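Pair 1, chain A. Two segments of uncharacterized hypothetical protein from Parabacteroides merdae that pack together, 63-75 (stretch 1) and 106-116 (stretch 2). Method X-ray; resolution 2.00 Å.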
# COMPACT_ATOMS: atom_id res chain seq x y z
N ALA A 63 -6.22 -29.49 -2.12
CA ALA A 63 -5.31 -30.21 -3.01
C ALA A 63 -3.95 -29.51 -3.04
O ALA A 63 -3.83 -28.33 -2.67
CB ALA A 63 -5.86 -30.30 -4.45
N THR A 64 -2.96 -30.21 -3.58
CA THR A 64 -1.65 -29.61 -3.80
C THR A 64 -1.74 -28.34 -4.61
O THR A 64 -2.47 -28.27 -5.57
CB THR A 64 -0.68 -30.56 -4.51
OG1 THR A 64 -0.58 -31.73 -3.72
CG2 THR A 64 0.70 -29.90 -4.60
N GLY A 65 -1.03 -27.30 -4.17
CA GLY A 65 -1.17 -25.98 -4.77
C GLY A 65 -1.94 -25.01 -3.90
O GLY A 65 -2.00 -23.84 -4.21
N THR A 66 -2.55 -25.49 -2.83
CA THR A 66 -3.19 -24.61 -1.83
C THR A 66 -2.05 -23.79 -1.12
O THR A 66 -1.05 -24.36 -0.68
CB THR A 66 -3.92 -25.45 -0.81
OG1 THR A 66 -4.98 -26.13 -1.48
CG2 THR A 66 -4.49 -24.61 0.34
N TYR A 67 -2.12 -22.47 -1.16
CA TYR A 67 -1.07 -21.65 -0.61
C TYR A 67 -1.53 -20.22 -0.30
O TYR A 67 -2.60 -19.81 -0.73
CB TYR A 67 0.15 -21.60 -1.58
CG TYR A 67 -0.01 -20.72 -2.76
CD1 TYR A 67 -1.00 -20.94 -3.66
CD2 TYR A 67 0.85 -19.65 -2.99
CE1 TYR A 67 -1.18 -20.13 -4.74
CE2 TYR A 67 0.69 -18.83 -4.09
CZ TYR A 67 -0.33 -19.08 -4.95
OH TYR A 67 -0.55 -18.31 -6.05
N PHE A 68 -0.70 -19.50 0.47
CA PHE A 68 -0.76 -18.05 0.58
C PHE A 68 0.29 -17.51 -0.36
O PHE A 68 1.43 -17.91 -0.30
CB PHE A 68 -0.33 -17.61 1.97
CG PHE A 68 -1.43 -17.45 2.96
CD1 PHE A 68 -2.37 -16.43 2.82
CD2 PHE A 68 -1.44 -18.19 4.12
CE1 PHE A 68 -3.35 -16.22 3.78
CE2 PHE A 68 -2.42 -17.99 5.06
CZ PHE A 68 -3.36 -16.99 4.90
N ASP A 69 -0.08 -16.58 -1.21
CA ASP A 69 0.89 -15.87 -2.02
C ASP A 69 1.65 -15.00 -0.98
O ASP A 69 1.05 -14.47 -0.05
CB ASP A 69 0.07 -15.10 -3.09
CG ASP A 69 0.82 -14.02 -3.86
OD1 ASP A 69 1.82 -13.48 -3.42
OD2 ASP A 69 0.28 -13.62 -4.91
N PRO A 70 2.98 -14.93 -1.10
CA PRO A 70 3.78 -14.26 -0.10
C PRO A 70 3.78 -12.73 -0.23
O PRO A 70 4.50 -12.05 0.55
CB PRO A 70 5.20 -14.85 -0.32
CG PRO A 70 5.23 -15.16 -1.80
CD PRO A 70 3.83 -15.54 -2.17
N ASN A 71 3.08 -12.16 -1.22
CA ASN A 71 3.06 -10.72 -1.38
C ASN A 71 1.88 -10.11 -0.68
O ASN A 71 0.81 -10.63 -0.77
CB ASN A 71 3.01 -10.30 -2.83
CG ASN A 71 4.23 -10.75 -3.58
OD1 ASN A 71 5.29 -10.12 -3.54
ND2 ASN A 71 4.08 -11.82 -4.30
N SER A 72 2.09 -9.01 0.01
CA SER A 72 0.96 -8.23 0.46
C SER A 72 0.61 -7.31 -0.69
O SER A 72 1.48 -6.76 -1.33
CB SER A 72 1.26 -7.42 1.72
OG SER A 72 0.24 -6.47 1.95
N TYR A 73 -0.69 -7.18 -0.94
CA TYR A 73 -1.23 -6.35 -2.02
C TYR A 73 -1.74 -5.08 -1.40
O TYR A 73 -2.77 -5.09 -0.79
CB TYR A 73 -2.36 -7.13 -2.75
CG TYR A 73 -1.72 -8.24 -3.60
CD1 TYR A 73 -1.27 -7.97 -4.89
CD2 TYR A 73 -1.49 -9.49 -3.07
CE1 TYR A 73 -0.62 -8.95 -5.62
CE2 TYR A 73 -0.85 -10.47 -3.80
CZ TYR A 73 -0.41 -10.18 -5.08
OH TYR A 73 0.28 -11.13 -5.79
N TYR A 74 -0.98 -3.99 -1.55
CA TYR A 74 -1.36 -2.65 -1.15
C TYR A 74 -2.02 -2.00 -2.40
O TYR A 74 -1.90 -2.50 -3.50
CB TYR A 74 -0.12 -1.85 -0.62
CG TYR A 74 0.52 -2.51 0.59
CD1 TYR A 74 -0.10 -2.45 1.84
CD2 TYR A 74 1.68 -3.25 0.48
CE1 TYR A 74 0.45 -3.08 2.94
CE2 TYR A 74 2.22 -3.88 1.58
CZ TYR A 74 1.61 -3.77 2.81
OH TYR A 74 2.11 -4.50 3.87
N THR A 75 -2.82 -0.97 -2.21
CA THR A 75 -3.52 -0.33 -3.34
C THR A 75 -2.96 1.04 -3.52
O THR A 75 -2.83 1.74 -2.54
CB THR A 75 -5.02 -0.19 -3.05
OG1 THR A 75 -5.58 -1.48 -2.85
CG2 THR A 75 -5.74 0.45 -4.22
N CYS A 106 3.09 -3.16 9.72
CA CYS A 106 1.91 -3.16 10.60
C CYS A 106 0.60 -3.52 9.91
O CYS A 106 -0.42 -3.58 10.57
CB CYS A 106 1.79 -1.81 11.26
SG CYS A 106 1.51 -0.44 10.16
N ALA A 107 0.61 -3.75 8.60
CA ALA A 107 -0.65 -3.96 7.88
C ALA A 107 -0.36 -4.68 6.59
O ALA A 107 0.62 -4.37 5.89
CB ALA A 107 -1.44 -2.64 7.63
N ALA A 108 -1.16 -5.70 6.29
CA ALA A 108 -0.95 -6.43 5.02
C ALA A 108 -2.25 -7.11 4.61
O ALA A 108 -3.13 -7.35 5.42
CB ALA A 108 0.12 -7.48 5.17
N THR A 109 -2.36 -7.37 3.32
CA THR A 109 -3.44 -8.20 2.77
C THR A 109 -2.87 -9.29 1.92
O THR A 109 -2.17 -9.02 0.96
CB THR A 109 -4.38 -7.37 1.91
OG1 THR A 109 -4.92 -6.34 2.70
CG2 THR A 109 -5.53 -8.23 1.35
N LEU A 110 -3.06 -10.51 2.36
CA LEU A 110 -2.49 -11.66 1.71
C LEU A 110 -3.60 -12.42 1.05
O LEU A 110 -4.70 -12.48 1.60
CB LEU A 110 -1.80 -12.60 2.70
CG LEU A 110 -0.57 -12.09 3.46
CD1 LEU A 110 -0.20 -13.16 4.47
CD2 LEU A 110 0.58 -11.75 2.50
N ARG A 111 -3.31 -12.96 -0.14
CA ARG A 111 -4.25 -13.80 -0.88
C ARG A 111 -3.99 -15.25 -0.62
O ARG A 111 -2.85 -15.72 -0.72
CB ARG A 111 -4.13 -13.49 -2.34
CG ARG A 111 -4.66 -12.09 -2.61
CD ARG A 111 -4.45 -11.68 -4.04
NE ARG A 111 -4.90 -10.31 -4.17
CZ ARG A 111 -4.64 -9.54 -5.20
NH1 ARG A 111 -3.92 -9.98 -6.21
NH2 ARG A 111 -5.07 -8.30 -5.18
N TYR A 112 -5.04 -15.97 -0.23
CA TYR A 112 -5.01 -17.41 -0.02
C TYR A 112 -5.82 -18.09 -1.11
O TYR A 112 -6.94 -17.64 -1.44
CB TYR A 112 -5.60 -17.73 1.34
CG TYR A 112 -5.94 -19.19 1.63
CD1 TYR A 112 -4.96 -20.11 1.94
CD2 TYR A 112 -7.25 -19.61 1.69
CE1 TYR A 112 -5.27 -21.43 2.21
CE2 TYR A 112 -7.58 -20.92 1.95
CZ TYR A 112 -6.59 -21.82 2.22
OH TYR A 112 -6.91 -23.10 2.53
N TYR A 113 -5.25 -19.15 -1.64
CA TYR A 113 -5.81 -19.95 -2.71
C TYR A 113 -6.02 -21.38 -2.22
O TYR A 113 -5.06 -22.06 -1.87
CB TYR A 113 -4.86 -19.93 -3.90
CG TYR A 113 -4.70 -18.55 -4.48
CD1 TYR A 113 -5.56 -18.10 -5.48
CD2 TYR A 113 -3.70 -17.71 -4.05
CE1 TYR A 113 -5.41 -16.84 -6.03
CE2 TYR A 113 -3.54 -16.45 -4.59
CZ TYR A 113 -4.39 -16.03 -5.57
OH TYR A 113 -4.23 -14.79 -6.03
N TYR A 114 -7.28 -21.79 -2.10
CA TYR A 114 -7.63 -23.13 -1.73
C TYR A 114 -7.91 -23.87 -3.04
O TYR A 114 -8.81 -23.46 -3.77
CB TYR A 114 -8.86 -23.14 -0.88
CG TYR A 114 -9.41 -24.47 -0.51
CD1 TYR A 114 -8.85 -25.20 0.51
CD2 TYR A 114 -10.54 -25.00 -1.12
CE1 TYR A 114 -9.38 -26.43 0.92
CE2 TYR A 114 -11.09 -26.23 -0.72
CZ TYR A 114 -10.50 -26.94 0.28
OH TYR A 114 -11.00 -28.13 0.70
N ILE A 115 -7.18 -24.95 -3.31
CA ILE A 115 -7.44 -25.76 -4.53
C ILE A 115 -8.41 -26.86 -4.07
O ILE A 115 -8.09 -27.63 -3.19
CB ILE A 115 -6.18 -26.33 -5.16
CG1 ILE A 115 -5.13 -25.24 -5.44
CG2 ILE A 115 -6.51 -26.98 -6.52
CD1 ILE A 115 -5.58 -24.13 -6.37
N ILE A 116 -9.61 -26.89 -4.66
CA ILE A 116 -10.72 -27.76 -4.25
C ILE A 116 -10.34 -29.19 -4.54
O ILE A 116 -10.01 -29.51 -5.67
CB ILE A 116 -12.06 -27.33 -4.97
CG1 ILE A 116 -12.42 -25.88 -4.64
CG2 ILE A 116 -13.22 -28.20 -4.59
CD1 ILE A 116 -13.44 -25.23 -5.54
O HOH W 1 -0.73 -12.62 -1.08

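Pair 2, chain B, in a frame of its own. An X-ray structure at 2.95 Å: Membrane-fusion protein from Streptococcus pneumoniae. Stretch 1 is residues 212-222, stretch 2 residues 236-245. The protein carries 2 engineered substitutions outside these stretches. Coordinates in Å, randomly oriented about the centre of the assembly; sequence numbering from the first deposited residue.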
# COMPACT_ATOMS: atom_id res chain seq x y z
N LYS B 212 -10.76 37.40 -23.14
CA LYS B 212 -10.04 36.99 -24.34
C LYS B 212 -9.81 35.48 -24.35
O LYS B 212 -9.44 34.90 -23.33
CB LYS B 212 -8.68 37.69 -24.46
CG LYS B 212 -8.69 39.22 -24.55
CD LYS B 212 -7.26 39.75 -24.47
CE LYS B 212 -7.12 40.94 -23.53
NZ LYS B 212 -5.72 41.10 -23.03
N LEU B 213 -10.00 34.87 -25.52
CA LEU B 213 -9.73 33.45 -25.71
C LEU B 213 -8.22 33.20 -25.62
O LEU B 213 -7.46 33.67 -26.48
CB LEU B 213 -10.27 32.99 -27.06
CG LEU B 213 -11.41 31.98 -27.12
CD1 LEU B 213 -11.61 31.54 -28.56
CD2 LEU B 213 -11.14 30.77 -26.25
N SER B 214 -7.79 32.47 -24.60
CA SER B 214 -6.37 32.24 -24.39
C SER B 214 -5.92 30.80 -24.60
O SER B 214 -4.74 30.58 -24.90
CB SER B 214 -5.95 32.68 -22.98
OG SER B 214 -6.32 31.71 -22.01
N TYR B 215 -6.80 29.81 -24.46
CA TYR B 215 -6.36 28.44 -24.68
C TYR B 215 -7.48 27.59 -25.27
O TYR B 215 -8.57 27.51 -24.71
CB TYR B 215 -5.83 27.82 -23.38
CG TYR B 215 -5.70 26.31 -23.39
CD1 TYR B 215 -6.48 25.54 -22.54
CD2 TYR B 215 -4.81 25.67 -24.24
CE1 TYR B 215 -6.37 24.16 -22.53
CE2 TYR B 215 -4.70 24.28 -24.23
CZ TYR B 215 -5.48 23.54 -23.38
OH TYR B 215 -5.38 22.16 -23.36
N ILE B 216 -7.18 26.96 -26.41
CA ILE B 216 -8.08 26.05 -27.11
C ILE B 216 -7.33 24.73 -27.32
O ILE B 216 -6.29 24.71 -27.98
CB ILE B 216 -8.54 26.61 -28.46
CG1 ILE B 216 -9.49 27.79 -28.27
CG2 ILE B 216 -9.20 25.52 -29.30
CD1 ILE B 216 -9.69 28.61 -29.53
N SER B 217 -7.87 23.65 -26.77
CA SER B 217 -7.16 22.37 -26.75
C SER B 217 -7.36 21.62 -28.06
O SER B 217 -8.50 21.34 -28.46
CB SER B 217 -7.62 21.52 -25.57
OG SER B 217 -6.90 20.29 -25.53
N ASP B 218 -6.24 21.27 -28.71
CA ASP B 218 -6.24 20.32 -29.82
C ASP B 218 -6.70 18.93 -29.40
O ASP B 218 -7.12 18.16 -30.27
CB ASP B 218 -4.83 20.21 -30.41
CG ASP B 218 -4.64 21.08 -31.63
OD1 ASP B 218 -5.45 22.00 -31.86
OD2 ASP B 218 -3.65 20.84 -32.36
N TYR B 219 -6.64 18.61 -28.11
CA TYR B 219 -6.77 17.24 -27.65
C TYR B 219 -8.11 17.05 -26.97
O TYR B 219 -8.41 17.77 -26.00
CB TYR B 219 -5.63 16.91 -26.69
CG TYR B 219 -5.69 15.53 -26.11
CD1 TYR B 219 -6.14 15.32 -24.81
CD2 TYR B 219 -5.29 14.42 -26.85
CE1 TYR B 219 -6.20 14.06 -24.27
CE2 TYR B 219 -5.35 13.15 -26.31
CZ TYR B 219 -5.80 12.97 -25.02
OH TYR B 219 -5.86 11.71 -24.48
N PRO B 220 -8.94 16.11 -27.41
CA PRO B 220 -10.26 15.95 -26.80
C PRO B 220 -10.16 15.32 -25.41
O PRO B 220 -9.30 14.49 -25.14
CB PRO B 220 -10.99 15.01 -27.77
CG PRO B 220 -9.89 14.21 -28.39
CD PRO B 220 -8.68 15.11 -28.47
N LYS B 221 -11.06 15.76 -24.53
CA LYS B 221 -11.20 15.13 -23.22
C LYS B 221 -11.52 13.65 -23.42
O LYS B 221 -12.37 13.29 -24.25
CB LYS B 221 -12.30 15.84 -22.41
CG LYS B 221 -12.58 15.38 -20.96
CD LYS B 221 -13.65 16.18 -20.21
CE LYS B 221 -13.85 15.61 -18.81
NZ LYS B 221 -14.88 16.35 -18.02
N ASN B 222 -10.81 12.79 -22.69
CA ASN B 222 -10.88 11.33 -22.82
C ASN B 222 -10.22 10.88 -24.13
O ASN B 222 -10.08 9.68 -24.39
CB ASN B 222 -12.32 10.83 -22.73
CG ASN B 222 -12.41 9.33 -22.60
OD1 ASN B 222 -11.56 8.70 -21.96
ND2 ASN B 222 -13.44 8.73 -23.19
N GLY B 236 -20.38 13.55 -30.60
CA GLY B 236 -19.35 14.56 -30.74
C GLY B 236 -18.41 14.60 -29.55
O GLY B 236 -18.85 14.50 -28.40
N SER B 237 -17.11 14.71 -29.81
CA SER B 237 -16.14 14.87 -28.74
C SER B 237 -15.97 16.35 -28.40
O SER B 237 -16.26 17.23 -29.20
CB SER B 237 -14.79 14.24 -29.12
OG SER B 237 -14.25 14.85 -30.28
N LYS B 238 -15.50 16.60 -27.18
CA LYS B 238 -15.51 17.94 -26.60
C LYS B 238 -14.09 18.35 -26.20
O LYS B 238 -13.37 17.56 -25.57
CB LYS B 238 -16.45 18.00 -25.39
CG LYS B 238 -17.91 17.72 -25.75
CD LYS B 238 -18.65 19.01 -26.09
CE LYS B 238 -19.64 18.82 -27.24
NZ LYS B 238 -20.14 17.42 -27.34
N TYR B 239 -13.71 19.57 -26.56
CA TYR B 239 -12.35 20.07 -26.36
C TYR B 239 -12.35 21.22 -25.37
O TYR B 239 -13.09 22.19 -25.56
CB TYR B 239 -11.76 20.55 -27.69
CG TYR B 239 -11.85 19.54 -28.80
CD1 TYR B 239 -10.78 18.69 -29.08
CD2 TYR B 239 -13.00 19.41 -29.57
CE1 TYR B 239 -10.85 17.76 -30.09
CE2 TYR B 239 -13.08 18.48 -30.59
CZ TYR B 239 -12.01 17.66 -30.84
OH TYR B 239 -12.08 16.73 -31.85
N PRO B 240 -11.53 21.17 -24.32
CA PRO B 240 -11.58 22.24 -23.31
C PRO B 240 -11.00 23.55 -23.81
O PRO B 240 -10.01 23.58 -24.55
CB PRO B 240 -10.74 21.67 -22.16
CG PRO B 240 -9.80 20.73 -22.82
CD PRO B 240 -10.53 20.14 -24.00
N TYR B 241 -11.63 24.65 -23.40
CA TYR B 241 -11.17 26.01 -23.67
C TYR B 241 -11.14 26.79 -22.37
O TYR B 241 -11.92 26.52 -21.44
CB TYR B 241 -12.09 26.75 -24.65
CG TYR B 241 -13.30 27.32 -23.95
CD1 TYR B 241 -14.39 26.52 -23.70
CD2 TYR B 241 -13.34 28.64 -23.53
CE1 TYR B 241 -15.50 27.01 -23.05
CE2 TYR B 241 -14.45 29.14 -22.86
CZ TYR B 241 -15.53 28.31 -22.63
OH TYR B 241 -16.65 28.78 -21.98
N THR B 242 -10.24 27.77 -22.30
CA THR B 242 -10.17 28.67 -21.16
C THR B 242 -9.92 30.08 -21.68
O THR B 242 -9.07 30.29 -22.56
CB THR B 242 -9.03 28.32 -20.17
OG1 THR B 242 -7.78 28.68 -20.76
CG2 THR B 242 -8.95 26.83 -19.89
N ILE B 243 -10.67 31.05 -21.13
CA ILE B 243 -10.44 32.46 -21.45
C ILE B 243 -10.13 33.21 -20.16
O ILE B 243 -10.64 32.90 -19.08
CB ILE B 243 -11.64 33.12 -22.19
CG1 ILE B 243 -12.69 33.62 -21.20
CG2 ILE B 243 -12.27 32.17 -23.19
CD1 ILE B 243 -13.95 34.14 -21.84
N ASP B 244 -9.26 34.22 -20.31
CA ASP B 244 -8.85 35.10 -19.22
C ASP B 244 -9.74 36.34 -19.22
O ASP B 244 -9.85 37.02 -20.24
CB ASP B 244 -7.38 35.51 -19.37
CG ASP B 244 -6.46 34.33 -19.60
OD1 ASP B 244 -5.36 34.29 -19.01
OD2 ASP B 244 -6.85 33.43 -20.37
N VAL B 245 -10.36 36.63 -18.07
CA VAL B 245 -11.22 37.80 -17.98
C VAL B 245 -10.36 39.06 -18.01
O VAL B 245 -9.23 39.08 -17.51
CB VAL B 245 -12.10 37.75 -16.72
CG1 VAL B 245 -12.69 36.37 -16.54
CG2 VAL B 245 -11.31 38.15 -15.48

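In both pairs part of stretch 1 pairs antiparallel with the strand of stretch 2, then leaves it and comes back into contact further on, and 14 central residues superpose with an RMSD of 0.8 Å. A:Tyr67 matches B:Tyr215, and each forms a reciprocal backbone pair with its neighbour. In pair 1, A:Tyr67 N donates to A:Tyr113 O (3.1 Å) and A:Tyr113 N to A:Tyr67 O (2.9 Å); in pair 2, B:Tyr215 N donates to B:Thr242 O (3.0 Å) and B:Thr242 N to B:Tyr215 O (2.9 Å). Two residues on, A:Asp69 N binds A:Arg111 O (2.9 Å), as B:Ser217 N binds B:Pro240 O (3.1 Å). Further on, one more backbone hydrogen bond matches in the two pairs: A:Tyr73 N reaches A:Thr109 O (3.0 Å), and B:Lys221 N reaches B:Lys238 O (3.1 Å).

Different polar side chains make local hydrogen bonds here. A:Asp69 uses its two carboxylate oxygens: OD1 accepts from A:Asn71 N and from A:Asn71 ND2 (both 2.9 Å), while OD2 accepts from A:Tyr73 OH (2.6 Å). The matching B:Ser217 is shorter, and its OG donates to B:Tyr219 O (3.0 Å).

At the position of A:Arg111 and B:Pro240 the chemistry differs sharply. The guanidinium of A:Arg111 lies flat on the ring of A:Tyr73, with A:Arg111 CZ 3.7 Å from the ring centroid, a cation-pi stack. A:Arg111 N also donates to a water oxygen 2.8 Å away, and that water donates to A:Asp69 O and A:Asn71 O. Proline has no amide hydrogen to offer; instead B:Pro240 CD packs 3.6 Å from B:Ser217 CB. B:Lys221, at the place of A:Tyr73, extends all-trans and its end leads away.

One residue before A:Arg111, A:Leu110 CD2 fills space against A:Asn71 O (3.5 Å), whereas the larger B:Tyr239 sets CE1 3.6 Å from B:Pro220 CB. A:Ser72, matching that proline, instead accepts at OG from A:Thr109 N (3.1 Å).

At the reciprocal backbone pair, A:Tyr67 and A:Tyr113 have nearly parallel but slid rings, with A:Tyr67 CE1 3.6 Å from A:Tyr113 CD2. The small B:Thr242 instead brings OG1 to 3.4 Å from B:Tyr215 CB. On the other face, A:Tyr112 turns its edge toward the face of A:Phe68. The matching B:Ile216 and B:Tyr241 form no such aromatic pair, since isoleucine has no ring; B:Tyr241 CD2 lies 4.1 Å from B:Leu213 CD2.

One residue before A:Tyr67, A:Thr66 OG1 accepts from A:Ile115 N (3.1 Å) and donates to A:Ala63 O (2.8 Å), bridging the ends of a type II turn. At the matching B:Ser214 lies a beta bulge, where B:Ser214 N, like B:Tyr215 N, donates to B:Thr242 O (3.2 Å from B:Ser214 N).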